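PDB 7B04: nitrite oxidoreductase subunit B from Kuenenia stuttgartiensis, which probably relays electrons through its iron-sulfur clusters between the catalytic subunit and a haem-bearing subunit of the nitrite-oxidising complex of this anammox bacterium. Local coordinates for residues V63-S74 with K137-T148. Residues are numbered along the deposited sequence; the frame is centred on the assembly and turned at random.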
loop_
_atom_site.group_PDB
_atom_site.type_symbol
_atom_site.label_atom_id
_atom_site.label_comp_id
_atom_site.label_asym_id
_atom_site.label_seq_id
_atom_site.Cartn_x
_atom_site.Cartn_y
_atom_site.Cartn_z
ATOM N N VAL A 63 0.024 2.278 12.023
ATOM C CA VAL A 63 1.435 1.821 12.061
ATOM C C VAL A 63 2.242 3.037 11.641
ATOM O O VAL A 63 1.966 3.586 10.621
ATOM C CB VAL A 63 1.676 0.620 11.145
ATOM C CG1 VAL A 63 3.092 0.132 11.253
ATOM C CG2 VAL A 63 0.732 -0.488 11.491
ATOM N N GLU A 64 3.198 3.417 12.461
ATOM C CA GLU A 64 3.975 4.634 12.278
ATOM C C GLU A 64 5.454 4.296 12.158
ATOM O O GLU A 64 5.953 3.346 12.773
ATOM C CB GLU A 64 3.748 5.618 13.426
ATOM C CG GLU A 64 4.056 5.065 14.794
ATOM C CD GLU A 64 3.388 5.858 15.891
ATOM O OE1 GLU A 64 2.438 6.612 15.589
ATOM O OE2 GLU A 64 3.820 5.737 17.054
ATOM N N THR A 65 6.145 5.082 11.341
ATOM C CA THR A 65 7.569 4.905 11.078
ATOM C C THR A 65 8.376 5.650 12.137
ATOM O O THR A 65 8.445 6.884 12.126
ATOM C CB THR A 65 7.924 5.409 9.682
ATOM O OG1 THR A 65 7.400 4.510 8.696
ATOM C CG2 THR A 65 9.428 5.518 9.526
ATOM N N LYS A 66 8.981 4.903 13.056
ATOM C CA LYS A 66 9.809 5.513 14.082
ATOM C C LYS A 66 11.201 5.804 13.524
ATOM O O LYS A 66 11.682 5.091 12.638
ATOM C CB LYS A 66 9.915 4.591 15.294
ATOM C CG LYS A 66 8.598 4.345 16.015
ATOM C CD LYS A 66 8.185 5.548 16.849
ATOM C CE LYS A 66 7.066 6.320 16.177
ATOM N NZ LYS A 66 6.615 7.489 16.979
ATOM N N PRO A 67 11.883 6.844 14.032
ATOM C CA PRO A 67 11.545 7.658 15.206
ATOM C C PRO A 67 10.758 8.938 14.911
ATOM O O PRO A 67 10.137 9.483 15.823
ATOM C CB PRO A 67 12.919 8.007 15.769
ATOM C CG PRO A 67 13.773 8.138 14.545
ATOM C CD PRO A 67 13.231 7.162 13.526
ATOM N N TYR A 68 10.778 9.409 13.663
ATOM C CA TYR A 68 10.181 10.700 13.337
ATOM C C TYR A 68 8.668 10.647 13.167
ATOM O O TYR A 68 8.009 11.684 13.312
ATOM C CB TYR A 68 10.810 11.262 12.060
ATOM C CG TYR A 68 12.253 11.687 12.214
ATOM C CD1 TYR A 68 12.586 12.839 12.914
ATOM C CD2 TYR A 68 13.280 10.940 11.654
ATOM C CE1 TYR A 68 13.904 13.233 13.057
ATOM C CE2 TYR A 68 14.600 11.325 11.791
ATOM C CZ TYR A 68 14.906 12.472 12.492
ATOM O OH TYR A 68 16.220 12.855 12.627
ATOM N N GLY A 69 8.101 9.475 12.870
ATOM C CA GLY A 69 6.697 9.384 12.537
ATOM C C GLY A 69 5.779 9.276 13.742
ATOM O O GLY A 69 6.203 8.978 14.854
ATOM N N GLY A 70 4.496 9.546 13.502
ATOM C CA GLY A 70 3.488 9.412 14.538
ATOM C C GLY A 70 2.081 9.817 14.143
ATOM O O GLY A 70 1.897 10.663 13.261
ATOM N N PHE A 71 1.085 9.236 14.807
ATOM C CA PHE A 71 -0.313 9.640 14.664
ATOM C C PHE A 71 -0.947 9.670 16.046
ATOM O O PHE A 71 -1.148 8.597 16.654
ATOM C CB PHE A 71 -1.100 8.707 13.755
ATOM C CG PHE A 71 -2.580 8.988 13.741
ATOM C CD1 PHE A 71 -3.079 10.084 13.056
ATOM C CD2 PHE A 71 -3.465 8.184 14.442
ATOM C CE1 PHE A 71 -4.439 10.357 13.052
ATOM C CE2 PHE A 71 -4.824 8.458 14.440
ATOM C CZ PHE A 71 -5.309 9.544 13.744
ATOM N N PRO A 72 -1.272 10.851 16.589
ATOM C CA PRO A 72 -1.135 12.178 15.980
ATOM C C PRO A 72 0.329 12.582 15.873
ATOM O O PRO A 72 1.185 11.928 16.482
ATOM C CB PRO A 72 -1.893 13.089 16.963
ATOM C CG PRO A 72 -2.700 12.148 17.828
ATOM C CD PRO A 72 -1.835 10.952 17.941
ATOM N N GLN A 73 0.602 13.650 15.134
ATOM C CA GLN A 73 1.981 14.021 14.821
ATOM C C GLN A 73 2.801 14.264 16.086
ATOM O O GLN A 73 2.439 15.091 16.934
ATOM C CB GLN A 73 1.977 15.260 13.934
ATOM C CG GLN A 73 0.958 15.165 12.806
ATOM C CD GLN A 73 0.701 16.484 12.117
ATOM O OE1 GLN A 73 1.325 17.497 12.432
ATOM N NE2 GLN A 73 -0.225 16.480 11.168
ATOM N N SER A 74 3.912 13.540 16.192
ATOM C CA SER A 74 4.870 13.679 17.289
ATOM C C SER A 74 4.210 13.452 18.650
ATOM O O SER A 74 4.488 14.154 19.625
ATOM C CB SER A 74 5.557 15.041 17.235
ATOM O OG SER A 74 6.382 15.149 16.092
ATOM N N LYS A 137 -5.489 19.842 13.609
ATOM C CA LYS A 137 -4.401 19.845 12.643
ATOM C C LYS A 137 -3.312 18.839 12.992
ATOM O O LYS A 137 -2.527 18.468 12.112
ATOM C CB LYS A 137 -3.821 21.253 12.518
ATOM C CG LYS A 137 -4.729 22.179 11.730
ATOM C CD LYS A 137 -4.223 23.607 11.674
ATOM C CE LYS A 137 -5.145 24.454 10.809
ATOM N NZ LYS A 137 -4.832 25.907 10.884
ATOM N N GLU A 138 -3.244 18.390 14.245
ATOM C CA GLU A 138 -2.268 17.379 14.628
ATOM C C GLU A 138 -2.763 15.966 14.364
ATOM O O GLU A 138 -1.971 15.021 14.448
ATOM C CB GLU A 138 -1.911 17.510 16.114
ATOM C CG GLU A 138 -1.396 18.875 16.531
ATOM C CD GLU A 138 -1.068 18.940 18.012
ATOM O OE1 GLU A 138 -1.225 17.911 18.704
ATOM O OE2 GLU A 138 -0.653 20.018 18.486
ATOM N N TRP A 139 -4.042 15.801 14.026
ATOM C CA TRP A 139 -4.577 14.518 13.599
ATOM C C TRP A 139 -4.433 14.291 12.102
ATOM O O TRP A 139 -4.696 13.179 11.630
ATOM C CB TRP A 139 -6.054 14.401 13.995
ATOM C CG TRP A 139 -6.270 14.395 15.475
ATOM C CD1 TRP A 139 -6.598 15.462 16.259
ATOM C CD2 TRP A 139 -6.170 13.267 16.354
ATOM N NE1 TRP A 139 -6.710 15.070 17.571
ATOM C CE2 TRP A 139 -6.452 13.727 17.656
ATOM C CE3 TRP A 139 -5.870 11.914 16.166
ATOM C CZ2 TRP A 139 -6.443 12.883 18.764
ATOM C CZ3 TRP A 139 -5.865 11.077 17.268
ATOM C CH2 TRP A 139 -6.147 11.565 18.550
ATOM N N ARG A 140 -4.023 15.308 11.349
ATOM C CA ARG A 140 -3.742 15.121 9.939
ATOM C C ARG A 140 -2.490 14.264 9.769
ATOM O O ARG A 140 -1.750 13.999 10.722
ATOM C CB ARG A 140 -3.557 16.471 9.247
ATOM C CG ARG A 140 -4.560 17.529 9.674
ATOM C CD ARG A 140 -4.306 18.858 8.976
ATOM N NE ARG A 140 -3.076 19.502 9.423
ATOM C CZ ARG A 140 -2.575 20.604 8.876
ATOM N NH1 ARG A 140 -3.197 21.184 7.859
ATOM N NH2 ARG A 140 -1.450 21.126 9.347
ATOM N N SER A 141 -2.262 13.826 8.529
ATOM C CA SER A 141 -1.071 13.062 8.177
ATOM C C SER A 141 -0.941 11.807 9.032
ATOM O O SER A 141 -0.015 11.714 9.846
ATOM C CB SER A 141 0.177 13.928 8.332
ATOM O OG SER A 141 0.089 15.092 7.529
ATOM N N PRO A 142 -1.845 10.834 8.896
ATOM C CA PRO A 142 -1.726 9.621 9.722
ATOM C C PRO A 142 -0.450 8.842 9.463
ATOM O O PRO A 142 0.035 8.148 10.366
ATOM C CB PRO A 142 -2.973 8.811 9.337
ATOM C CG PRO A 142 -3.911 9.802 8.724
ATOM C CD PRO A 142 -3.034 10.795 8.032
ATOM N N ASN A 143 0.114 8.938 8.258
ATOM C CA ASN A 143 1.394 8.321 7.933
ATOM C C ASN A 143 2.544 9.315 8.023
ATOM O O ASN A 143 3.539 9.181 7.302
ATOM C CB ASN A 143 1.350 7.686 6.544
ATOM C CG ASN A 143 2.230 6.455 6.440
ATOM O OD1 ASN A 143 2.978 6.134 7.364
ATOM N ND2 ASN A 143 2.141 5.756 5.314
ATOM N N PHE A 144 2.400 10.327 8.878
ATOM C CA PHE A 144 3.439 11.322 9.109
ATOM C C PHE A 144 4.801 10.663 9.292
ATOM O O PHE A 144 4.946 9.715 10.067
ATOM C CB PHE A 144 3.074 12.147 10.344
ATOM C CG PHE A 144 4.049 13.238 10.669
ATOM C CD1 PHE A 144 4.160 14.354 9.856
ATOM C CD2 PHE A 144 4.841 13.158 11.802
ATOM C CE1 PHE A 144 5.053 15.363 10.162
ATOM C CE2 PHE A 144 5.735 14.163 12.114
ATOM C CZ PHE A 144 5.841 15.268 11.293
ATOM N N GLY A 145 5.790 11.152 8.547
ATOM C CA GLY A 145 7.141 10.631 8.650
ATOM C C GLY A 145 7.321 9.214 8.152
ATOM O O GLY A 145 8.155 8.480 8.693
ATOM N N GLU A 146 6.559 8.807 7.138
ATOM C CA GLU A 146 6.698 7.466 6.580
ATOM C C GLU A 146 8.101 7.244 6.029
ATOM O O GLU A 146 8.617 8.060 5.258
ATOM C CB GLU A 146 5.662 7.237 5.481
ATOM C CG GLU A 146 5.727 5.847 4.866
ATOM C CD GLU A 146 4.808 5.691 3.673
ATOM O OE1 GLU A 146 4.176 6.692 3.273
ATOM O OE2 GLU A 146 4.715 4.567 3.136
ATOM N N ASP A 147 8.710 6.124 6.425
ATOM C CA ASP A 147 9.998 5.676 5.889
ATOM C C ASP A 147 11.069 6.760 5.988
ATOM O O ASP A 147 11.978 6.835 5.158
ATOM C CB ASP A 147 9.852 5.193 4.444
ATOM C CG ASP A 147 9.000 3.945 4.332
ATOM O OD1 ASP A 147 8.915 3.191 5.324
ATOM O OD2 ASP A 147 8.414 3.717 3.253
ATOM N N THR A 148 10.969 7.607 7.008
ATOM C CA THR A 148 11.950 8.654 7.259
ATOM C C THR A 148 12.956 8.135 8.278
ATOM O O THR A 148 12.588 7.822 9.415
ATOM C CB THR A 148 11.275 9.929 7.764
ATOM O OG1 THR A 148 10.244 10.321 6.848
ATOM C CG2 THR A 148 12.289 11.055 7.889
HETATM O O HOH W 1 -0.105 15.778 18.771
HETATM O O HOH W 2 0.129 20.163 11.701
#
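Gln73 holds the 137-148 loop through both backbone and side chain. Its N donates to Glu138 O (3.0 Å), while its extended side chain carries NE2 to Arg140 O (2.9 Å) in a nearly straight bond; Arg140 O lies in the Gln73 amide plane, but NE2 stands above that carbonyl's own plane. A water links Gln73 OE1 with Lys137 O and Arg140 NH2, which also pairs with Asp1120 of subunit A. At the opposite end, Asp147 N donates to Thr65 OG1 (3.1 Å, N-H...O 175°). Thr65 belongs to strand 62-66, which pairs antiparallel with strand 169-173 in a subunit with ferredoxin-type 4Fe-4S domains, strongly similar to NarH; near the strand's start, Val63 touches a [4Fe-4S] cluster. Ser141 to Thr148 run through three overlapping beta turns between this region and subunit A, whose Arg919 forms salt bridges with Glu146 and Asp147 and whose His920 bonds to Glu146; Asp147 also bonds to Tyr170 of its own chain. Aromatic contacts gather around Trp139: Pro72 CG makes a CH-pi contact over one face, 3.5 Å from the six-membered centroid, and the indole edge points at the face of Phe71 with the planes at 70°. With CG anti to the backbone N (chi1 172°), the Phe71 ring also packs CD1 on Pro142 CB (3.9 Å). Gln73 CB lies over one face of the Phe144 ring, and Gly69 and Gly145, lacking side chains, bring the backbones close, 4.1 Å from CA to CA.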